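Local structure of Endonuclease/exonuclease/phosphatase domain-containing protein (Enterococcus faecalis, 3L1W) at residues F183-S186 and K187-A190; V175-L178 and V179-K182; A143-T146 and V147-E151. The protein is of unknown function but, as a member of the endonuclease/exonuclease/phosphatase family, may act as a 3'-5' RNA exonuclease. One frame throughout, in Å; residues are numbered along the deposited sequence.

Interaction 1: residues F183-S186 and K187-A190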
ATOM      1  N   PHE A 183      24.631   1.321 -13.238  1.00 19.52           N
ATOM      2  CA  PHE A 183      23.475   1.079 -12.369  1.00 18.81           C
ATOM      3  C   PHE A 183      22.709  -0.161 -12.779  1.00 22.15           C
ATOM      4  O   PHE A 183      22.807  -0.618 -13.921  1.00 23.74           O
ATOM      5  CB  PHE A 183      22.489   2.262 -12.438  1.00 18.69           C
ATOM      6  CG  PHE A 183      23.027   3.545 -11.869  1.00 18.29           C
ATOM      7  CD1 PHE A 183      22.744   3.910 -10.561  1.00 19.64           C
ATOM      8  CD2 PHE A 183      23.816   4.386 -12.644  1.00 18.73           C
ATOM      9  CE1 PHE A 183      23.244   5.090 -10.033  1.00 19.72           C
ATOM     10  CE2 PHE A 183      24.311   5.570 -12.120  1.00 17.84           C
ATOM     11  CZ  PHE A 183      24.021   5.916 -10.817  1.00 20.74           C
ATOM     12  N   GLN A 184      21.914  -0.686 -11.851  1.00 20.10           N
ATOM     13  CA  GLN A 184      20.985  -1.767 -12.165  1.00 17.43           C
ATOM     14  C   GLN A 184      19.549  -1.317 -11.946  1.00 19.71           C
ATOM     15  O   GLN A 184      19.267  -0.579 -11.004  1.00 20.03           O
ATOM     16  CB  GLN A 184      21.260  -2.984 -11.279  1.00 21.41           C
ATOM     17  CG  GLN A 184      22.612  -3.613 -11.483  1.00 30.90           C
ATOM     18  CD  GLN A 184      22.759  -4.889 -10.672  1.00 39.94           C
ATOM     19  OE1 GLN A 184      22.843  -4.851  -9.442  1.00 43.06           O
ATOM     20  NE2 GLN A 184      22.779  -6.026 -11.357  1.00 45.32           N
ATOM     21  N   ASP A 185      18.644  -1.764 -12.815  1.00 17.46           N
ATOM     22  CA  ASP A 185      17.221  -1.496 -12.648  1.00 18.18           C
ATOM     23  C   ASP A 185      16.679  -2.329 -11.488  1.00 19.89           C
ATOM     24  O   ASP A 185      16.608  -3.558 -11.570  1.00 20.41           O
ATOM     25  CB  ASP A 185      16.466  -1.817 -13.941  1.00 18.81           C
ATOM     26  CG  ASP A 185      14.989  -1.493 -13.855  1.00 20.13           C
ATOM     27  OD1 ASP A 185      14.488  -1.225 -12.746  1.00 18.12           O
ATOM     28  OD2 ASP A 185      14.320  -1.518 -14.910  1.00 22.39           O
ATOM     29  N   SER A 186      16.305  -1.654 -10.406  1.00 16.84           N
ATOM     30  CA  SER A 186      15.869  -2.343  -9.186  1.00 19.08           C
ATOM     31  C   SER A 186      14.716  -3.338  -9.385  1.00 19.14           C
ATOM     32  O   SER A 186      14.630  -4.333  -8.671  1.00 18.60           O
ATOM     33  CB  SER A 186      15.492  -1.317  -8.116  1.00 17.23           C
ATOM     34  OG  SER A 186      14.371  -0.550  -8.523  1.00 17.10           O
ATOM     35  N   LYS A 187      13.828  -3.075 -10.338  1.00 17.51           N
ATOM     36  CA  LYS A 187      12.632  -3.912 -10.462  1.00 21.07           C
ATOM     37  C   LYS A 187      12.911  -5.301 -11.038  1.00 23.60           C
ATOM     38  O   LYS A 187      12.034  -6.170 -11.005  1.00 23.99           O
ATOM     39  CB  LYS A 187      11.505  -3.198 -11.233  1.00 20.71           C
ATOM     40  CG  LYS A 187      11.716  -3.061 -12.740  1.00 18.86           C
ATOM     41  CD  LYS A 187      10.417  -2.600 -13.412  1.00 20.94           C
ATOM     42  CE  LYS A 187      10.584  -2.345 -14.914  1.00 23.02           C
ATOM     43  NZ  LYS A 187      11.487  -1.190 -15.235  1.00 22.10           N
ATOM     44  N   ASN A 188      14.125  -5.512 -11.550  1.00 21.27           N
ATOM     45  CA  ASN A 188      14.521  -6.837 -12.033  1.00 23.67           C
ATOM     46  C   ASN A 188      15.373  -7.603 -11.019  1.00 31.08           C
ATOM     47  O   ASN A 188      15.804  -8.728 -11.286  1.00 33.44           O
ATOM     48  CB  ASN A 188      15.291  -6.724 -13.351  1.00 22.56           C
ATOM     49  CG  ASN A 188      14.436  -6.188 -14.481  1.00 26.93           C
ATOM     50  OD1 ASN A 188      13.224  -6.366 -14.485  1.00 26.74           O
ATOM     51  ND2 ASN A 188      15.069  -5.527 -15.450  1.00 28.60           N
ATOM     52  N   LEU A 189      15.606  -6.991  -9.862  1.00 26.27           N
ATOM     53  CA  LEU A 189      16.530  -7.543  -8.875  1.00 21.90           C
ATOM     54  C   LEU A 189      15.860  -8.347  -7.769  1.00 26.26           C
ATOM     55  O   LEU A 189      16.523  -9.117  -7.067  1.00 29.15           O
ATOM     56  CB  LEU A 189      17.372  -6.436  -8.251  1.00 24.33           C
ATOM     57  CG  LEU A 189      18.357  -5.734  -9.182  1.00 21.31           C
ATOM     58  CD1 LEU A 189      19.183  -4.767  -8.371  1.00 24.50           C
ATOM     59  CD2 LEU A 189      19.237  -6.742  -9.917  1.00 24.22           C
ATOM     60  N   ALA A 190      14.557  -8.171  -7.606  1.00 21.59           N
ATOM     61  CA  ALA A 190      13.843  -8.888  -6.562  1.00 27.35           C
ATOM     62  C   ALA A 190      12.408  -9.094  -7.003  1.00 26.45           C
ATOM     63  O   ALA A 190      12.113  -9.032  -8.197  1.00 34.32           O
ATOM     64  CB  ALA A 190      13.904  -8.111  -5.249  1.00 27.35           C
TER
HETATM   65  O   HOH W   1      12.554  -6.031  -7.521  1.00 25.60           O
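D185 and K187 grip each other twice where strand 184-185 runs into a short 3-10 turn. The backbone N of K187 gives its hydrogen to OD1 of D185 (3.1 Å), closing an Asx turn; it meets the carboxylate from above its plane. The other oxygen, OD2, takes the ammonium NZ of K187 at 2.9 Å on its syn lone pair, a salt bridge. Aspartate suits the place because its short chain can reach the amide two residues on while keeping an oxygen for the lysine. K187 folds back to meet it: CG is wedged between the backbone N and the carbonyl carbon (chi1 73°), the middle of the chain is extended, and a final bend at chi4 (-66°) swings NZ round to the carboxylate. Its CG lies only 3.3 Å from OD1 of D185, so this half of the contact is tight.

The turn itself is drawn by two successive backbone bonds, N188 N to D185 O at 3.2 Å and L189 N to S186 O at 3.1 Å. A water then bridges from S186 O to A190 N, its bond to the latter weak.

The solvent side is looser. L189 and Q184 cross at about a right angle, and CD1 of L189 comes no nearer than 3.8 Å to OE1 of Q184; the amide end of the long, flexible glutamine lies against both leucine methyls without bonding to them. N188, also exposed, turns its OD1 to a hydrogen bond with R196.

S186, small enough to be buried, bonds through OG to I217 O, while its backbone and that of Q184 pair with I217 and V219, making strand 184-185 the edge of the six-stranded sheet beside strand 215-220. K187 packs on Y216 of that strand and, with S186, on T227 of strand 222-229, in the other sheet.

Interaction 2: residues V175-L178 and V179-K182. With SO4 (sulfate ion), chain J.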
ATOM      1  N   VAL A 175      19.475   5.639 -23.705  1.00 18.86           N
ATOM      2  CA  VAL A 175      19.739   6.191 -22.387  1.00 18.98           C
ATOM      3  C   VAL A 175      19.833   5.094 -21.320  1.00 22.17           C
ATOM      4  O   VAL A 175      20.634   5.195 -20.399  1.00 19.67           O
ATOM      5  CB  VAL A 175      18.719   7.289 -21.990  1.00 19.81           C
ATOM      6  CG1 VAL A 175      17.316   6.710 -21.843  1.00 17.93           C
ATOM      7  CG2 VAL A 175      19.169   7.992 -20.695  1.00 19.32           C
ATOM      8  N   HIS A 176      19.038   4.032 -21.456  1.00 19.89           N
ATOM      9  CA  HIS A 176      19.080   2.954 -20.471  1.00 17.43           C
ATOM     10  C   HIS A 176      20.366   2.148 -20.588  1.00 19.23           C
ATOM     11  O   HIS A 176      20.908   1.679 -19.589  1.00 20.09           O
ATOM     12  CB  HIS A 176      17.852   2.043 -20.583  1.00 16.98           C
ATOM     13  CG  HIS A 176      16.597   2.680 -20.087  1.00 17.18           C
ATOM     14  ND1 HIS A 176      16.344   2.883 -18.747  1.00 17.96           N
ATOM     15  CD2 HIS A 176      15.531   3.185 -20.751  1.00 19.68           C
ATOM     16  CE1 HIS A 176      15.168   3.469 -18.607  1.00 18.39           C
ATOM     17  NE2 HIS A 176      14.657   3.670 -19.810  1.00 16.81           N
ATOM     18  N   GLN A 177      20.856   1.987 -21.807  1.00 19.84           N
ATOM     19  CA  GLN A 177      22.120   1.288 -22.022  0.50 22.48           C
ATOM     20  C   GLN A 177      23.252   2.054 -21.355  1.00 24.22           C
ATOM     21  O   GLN A 177      24.159   1.468 -20.762  1.00 25.43           O
ATOM     22  CB  GLN A 177      22.403   1.102 -23.519  0.50 24.91           C
ATOM     23  CG  GLN A 177      21.488   0.087 -24.186  0.50 29.76           C
ATOM     24  CD  GLN A 177      21.558  -1.277 -23.522  0.50 34.79           C
ATOM     25  OE1 GLN A 177      20.585  -1.749 -22.929  0.50 37.76           O
ATOM     26  NE2 GLN A 177      22.721  -1.913 -23.605  0.50 31.14           N
ATOM     27  N   LEU A 178      23.193   3.381 -21.434  1.00 21.18           N
ATOM     28  CA  LEU A 178      24.217   4.216 -20.816  1.00 22.41           C
ATOM     29  C   LEU A 178      24.162   4.091 -19.296  1.00 22.99           C
ATOM     30  O   LEU A 178      25.180   3.893 -18.618  1.00 21.50           O
ATOM     31  CB  LEU A 178      24.027   5.679 -21.222  1.00 22.79           C
ATOM     32  CG  LEU A 178      24.967   6.690 -20.565  1.00 24.96           C
ATOM     33  CD1 LEU A 178      26.405   6.383 -20.930  1.00 29.41           C
ATOM     34  CD2 LEU A 178      24.594   8.102 -20.984  1.00 27.67           C
ATOM     35  N   VAL A 179      22.962   4.234 -18.760  1.00 18.09           N
ATOM     36  CA  VAL A 179      22.757   4.139 -17.321  1.00 17.25           C
ATOM     37  C   VAL A 179      23.210   2.775 -16.771  1.00 20.68           C
ATOM     38  O   VAL A 179      23.806   2.694 -15.702  1.00 19.76           O
ATOM     39  CB  VAL A 179      21.285   4.444 -16.979  1.00 19.33           C
ATOM     40  CG1 VAL A 179      20.948   4.021 -15.556  1.00 18.56           C
ATOM     41  CG2 VAL A 179      20.998   5.933 -17.210  1.00 18.24           C
ATOM     42  N   GLN A 180      22.978   1.715 -17.536  1.00 22.47           N
ATOM     43  CA  GLN A 180      23.259   0.362 -17.067  1.00 22.40           C
ATOM     44  C   GLN A 180      24.746  -0.007 -17.036  1.00 23.93           C
ATOM     45  O   GLN A 180      25.124  -1.060 -16.505  1.00 24.17           O
ATOM     46  CB  GLN A 180      22.427  -0.651 -17.861  1.00 19.09           C
ATOM     47  CG  GLN A 180      20.938  -0.528 -17.526  1.00 20.39           C
ATOM     48  CD  GLN A 180      20.043  -1.293 -18.478  1.00 24.59           C
ATOM     49  OE1 GLN A 180      20.499  -2.194 -19.195  1.00 27.38           O
ATOM     50  NE2 GLN A 180      18.753  -0.940 -18.492  1.00 21.16           N
ATOM     51  N   LYS A 181      25.594   0.859 -17.584  1.00 20.52           N
ATOM     52  CA  LYS A 181      27.035   0.695 -17.412  1.00 21.33           C
ATOM     53  C   LYS A 181      27.398   0.763 -15.925  1.00 26.73           C
ATOM     54  O   LYS A 181      28.326   0.092 -15.479  1.00 29.33           O
ATOM     55  CB  LYS A 181      27.801   1.771 -18.189  1.00 26.16           C
ATOM     56  CG  LYS A 181      27.556   1.771 -19.693  1.00 32.49           C
ATOM     57  CD  LYS A 181      28.358   0.700 -20.391  1.00 47.87           C
ATOM     58  CE  LYS A 181      28.400   0.943 -21.895  1.00 58.25           C
ATOM     59  NZ  LYS A 181      29.535   0.224 -22.543  1.00 63.57           N
ATOM     60  N   LYS A 182      26.666   1.573 -15.155  1.00 22.76           N
ATOM     61  CA  LYS A 182      26.984   1.774 -13.740  1.00 26.01           C
ATOM     62  C   LYS A 182      25.874   1.373 -12.761  1.00 25.83           C
ATOM     63  O   LYS A 182      26.150   1.125 -11.588  1.00 27.58           O
ATOM     64  CB  LYS A 182      27.392   3.229 -13.472  1.00 23.59           C
ATOM     65  CG  LYS A 182      28.721   3.637 -14.104  1.00 27.83           C
ATOM     66  CD  LYS A 182      29.030   5.104 -13.846  1.00 30.51           C
ATOM     67  CE  LYS A 182      30.249   5.567 -14.647  1.00 31.99           C
ATOM     68  NZ  LYS A 182      31.498   4.897 -14.200  1.00 36.27           N
TER
HETATM   69  S   SO4 J 261      33.616   6.284 -16.546  0.50 54.87           S
HETATM   70  O1  SO4 J 261      32.608   7.327 -16.715  0.50 50.46           O
HETATM   71  O2  SO4 J 261      33.927   6.114 -15.128  0.50 45.36           O
HETATM   72  O3  SO4 J 261      33.106   5.030 -17.094  0.50 56.86           O
HETATM   73  O4  SO4 J 261      34.831   6.656 -17.263  0.50 58.16           O
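H176 O points into one face of the Q180 side-chain amide, 3.3 Å from CD, the amide and peptide planes well inclined to each other. CG of Q180, set beside its own backbone N (chi1 -69°), comes still closer to H176 O, at 3.0 Å, and the extended chain carries NE2 past CB of H176 to a hydrogen bond with Y218 OH. In the modelled conformer of Q177, one of two, its amide crosses that of Q180 obliquely, planes 75° apart, OE1 to OE1 3.8 Å. The buried imidazole of H176 has both nitrogens satisfied, ND1 by Y218 OH and NE2 by A169 O; the rings of F167, nearly parallel, and Y216, at about 50°, also meet it.

The backbone of the same turn keeps helical bonds, V179 N to V175 O (3.0 Å) and Q180 N to H176 O (2.9 Å). The next, K181 N to L178 O at 3.2 Å, spans only three residues. K182 NZ hydrogen-bonds O2 of a sulfate, probably from the crystallisation liquor, at 2.9 Å; H153 holds the same ion.

Compact, branched V175 and V179 suit the buried side of helix 174-179: with L178 they pack against helix 138-151, whereas H176 faces strand 215-220.

Interaction 3: residues A143-T146 and V147-E151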
ATOM      1  N   ALA A 143      21.263  12.776 -24.137  1.00 22.50           N
ATOM      2  CA  ALA A 143      22.088  13.958 -23.896  1.00 21.25           C
ATOM      3  C   ALA A 143      21.921  14.485 -22.478  1.00 22.17           C
ATOM      4  O   ALA A 143      22.897  14.873 -21.833  1.00 23.46           O
ATOM      5  CB  ALA A 143      21.774  15.055 -24.918  1.00 22.43           C
ATOM      6  N   GLY A 144      20.683  14.508 -21.990  1.00 18.22           N
ATOM      7  CA  GLY A 144      20.422  14.969 -20.638  1.00 19.61           C
ATOM      8  C   GLY A 144      21.056  14.084 -19.581  1.00 19.53           C
ATOM      9  O   GLY A 144      21.622  14.573 -18.608  1.00 19.88           O
HETATM   10  N   MSE A 145      20.959  12.770 -19.772  1.00 18.28           N
HETATM   11  CA  MSE A 145      21.525  11.832 -18.818  1.00 20.48           C
HETATM   12  C   MSE A 145      23.047  11.890 -18.850  1.00 20.05           C
HETATM   13  O   MSE A 145      23.702  11.706 -17.826  1.00 20.68           O
HETATM   14  CB  MSE A 145      21.034  10.407 -19.095  1.00 21.74           C
HETATM   15  CG  MSE A 145      21.663   9.349 -18.197  1.00 17.16           C
HETATM   16 SE   MSE A 145      21.298   9.643 -16.299  0.70 22.64          SE
HETATM   17  CE  MSE A 145      19.365   9.522 -16.370  1.00 18.20           C
ATOM     18  N   THR A 146      23.605  12.178 -20.020  1.00 20.25           N
ATOM     19  CA  THR A 146      25.049  12.332 -20.153  1.00 21.00           C
ATOM     20  C   THR A 146      25.527  13.467 -19.252  1.00 23.61           C
ATOM     21  O   THR A 146      26.542  13.345 -18.563  1.00 20.36           O
ATOM     22  CB  THR A 146      25.442  12.581 -21.623  1.00 20.64           C
ATOM     23  OG1 THR A 146      25.104  11.421 -22.403  1.00 24.90           O
ATOM     24  CG2 THR A 146      26.941  12.842 -21.754  1.00 24.08           C
ATOM     25  N   VAL A 147      24.789  14.575 -19.250  1.00 20.94           N
ATOM     26  CA  VAL A 147      25.118  15.695 -18.370  1.00 22.83           C
ATOM     27  C   VAL A 147      25.023  15.301 -16.893  1.00 24.16           C
ATOM     28  O   VAL A 147      25.907  15.625 -16.108  1.00 21.07           O
ATOM     29  CB  VAL A 147      24.235  16.927 -18.655  1.00 20.43           C
ATOM     30  CG1 VAL A 147      24.556  18.054 -17.674  1.00 22.49           C
ATOM     31  CG2 VAL A 147      24.435  17.393 -20.085  1.00 21.65           C
ATOM     32  N   ILE A 148      23.961  14.596 -16.503  1.00 19.88           N
ATOM     33  CA  ILE A 148      23.867  14.128 -15.121  1.00 17.10           C
ATOM     34  C   ILE A 148      25.090  13.297 -14.745  1.00 19.76           C
ATOM     35  O   ILE A 148      25.715  13.518 -13.707  1.00 21.59           O
ATOM     36  CB  ILE A 148      22.601  13.268 -14.894  1.00 17.34           C
ATOM     37  CG1 ILE A 148      21.352  14.114 -15.133  1.00 19.21           C
ATOM     38  CG2 ILE A 148      22.592  12.643 -13.479  1.00 16.90           C
ATOM     39  CD1 ILE A 148      20.052  13.380 -14.883  1.00 22.20           C
ATOM     40  N   LEU A 149      25.424  12.329 -15.586  1.00 19.75           N
ATOM     41  CA  LEU A 149      26.483  11.387 -15.253  1.00 21.76           C
ATOM     42  C   LEU A 149      27.854  12.049 -15.207  1.00 24.21           C
ATOM     43  O   LEU A 149      28.719  11.650 -14.426  1.00 24.77           O
ATOM     44  CB  LEU A 149      26.478  10.206 -16.221  1.00 22.30           C
ATOM     45  CG  LEU A 149      25.203   9.368 -16.106  1.00 24.04           C
ATOM     46  CD1 LEU A 149      25.202   8.207 -17.085  1.00 22.00           C
ATOM     47  CD2 LEU A 149      25.026   8.859 -14.682  1.00 26.21           C
ATOM     48  N   GLU A 150      28.055  13.049 -16.056  1.00 23.91           N
ATOM     49  CA  GLU A 150      29.312  13.786 -16.062  1.00 23.54           C
ATOM     50  C   GLU A 150      29.380  14.751 -14.880  1.00 27.24           C
ATOM     51  O   GLU A 150      30.386  14.815 -14.165  1.00 24.67           O
ATOM     52  CB  GLU A 150      29.460  14.553 -17.376  1.00 27.06           C
ATOM     53  CG  GLU A 150      29.659  13.654 -18.584  1.00 37.90           C
ATOM     54  CD  GLU A 150      29.862  14.431 -19.876  1.00 46.94           C
ATOM     55  OE1 GLU A 150      29.685  15.674 -19.866  1.00 48.71           O
ATOM     56  OE2 GLU A 150      30.192  13.793 -20.902  1.00 42.70           O
ATOM     57  N   GLU A 151      28.301  15.502 -14.682  1.00 21.80           N
ATOM     58  CA  GLU A 151      28.280  16.557 -13.682  1.00 21.67           C
ATOM     59  C   GLU A 151      28.419  15.989 -12.274  1.00 23.67           C
ATOM     60  O   GLU A 151      29.062  16.601 -11.411  1.00 25.32           O
ATOM     61  CB  GLU A 151      26.997  17.386 -13.816  1.00 28.06           C
ATOM     62  CG  GLU A 151      26.868  18.545 -12.844  1.00 27.47           C
ATOM     63  CD  GLU A 151      27.754  19.747 -13.195  1.00 29.72           C
ATOM     64  OE1 GLU A 151      28.363  19.768 -14.287  1.00 30.32           O
ATOM     65  OE2 GLU A 151      27.839  20.674 -12.364  1.00 36.00           O
TER
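M145 and L149, one turn apart on the alpha-helix 138-151, overlap along the side that faces the core of this DNase I-like alpha/beta sandwich, two packed sheets with helices on their outer faces. The helix rests on regular backbone bonds from each N to the carbonyl four residues earlier: V147 to A143, I148 to G144, L149 to M145 and E150 to T146, the last two at 2.9 Å between N and O.

Apolar contacts come next. M145, a selenomethionine standing in for methionine, has CG anti to the backbone N (chi1 176°) and then bends twice, so its chain curls across both I148 and L149. CG lies 3.9 Å from CD1 of L149, and SE, at the same distance from L149 CG, is 4.1 Å from I148 CB. The long, unbranched methionine chain suits this junction, since it also touches V131 of strand 126-132, F167, and V175 and V179 of helix 174-179; I148 reaches I129 and L93.

The polar contact is at T146 and E150, which lie side by side, pointing the same way; T146 also borders L178 of helix 174-179, while E150 is exposed. OG1 of T146 is hydrogen-bonded to L142 O, one turn back, a usual way for a helical threonine to satisfy its hydroxyl. That leaves its methyl, CG2, to rest 3.5 Å from OE2 of E150.

Along the chain the order is interaction 3, interaction 2, interaction 1. Centres of 3 and 2 lie 11 Å apart, those of 2 and 1 12 Å, and those of 3 and 1 21 Å. Residues 175-182 adjoin 183-190 directly, so the chain leaves helix 174-179 and enters strand 184-185, an outermost strand of the six-stranded sheet. Helices 138-151 and 174-179 are locked by M145, whose CB meets V175 CG2 at 3.4 Å, and by L178 against L149. F183 touches L149 too (CE2 to CD2, 4.2 Å), joining interactions 1 and 3. Together they run from two packed helices through a short link to that edge strand.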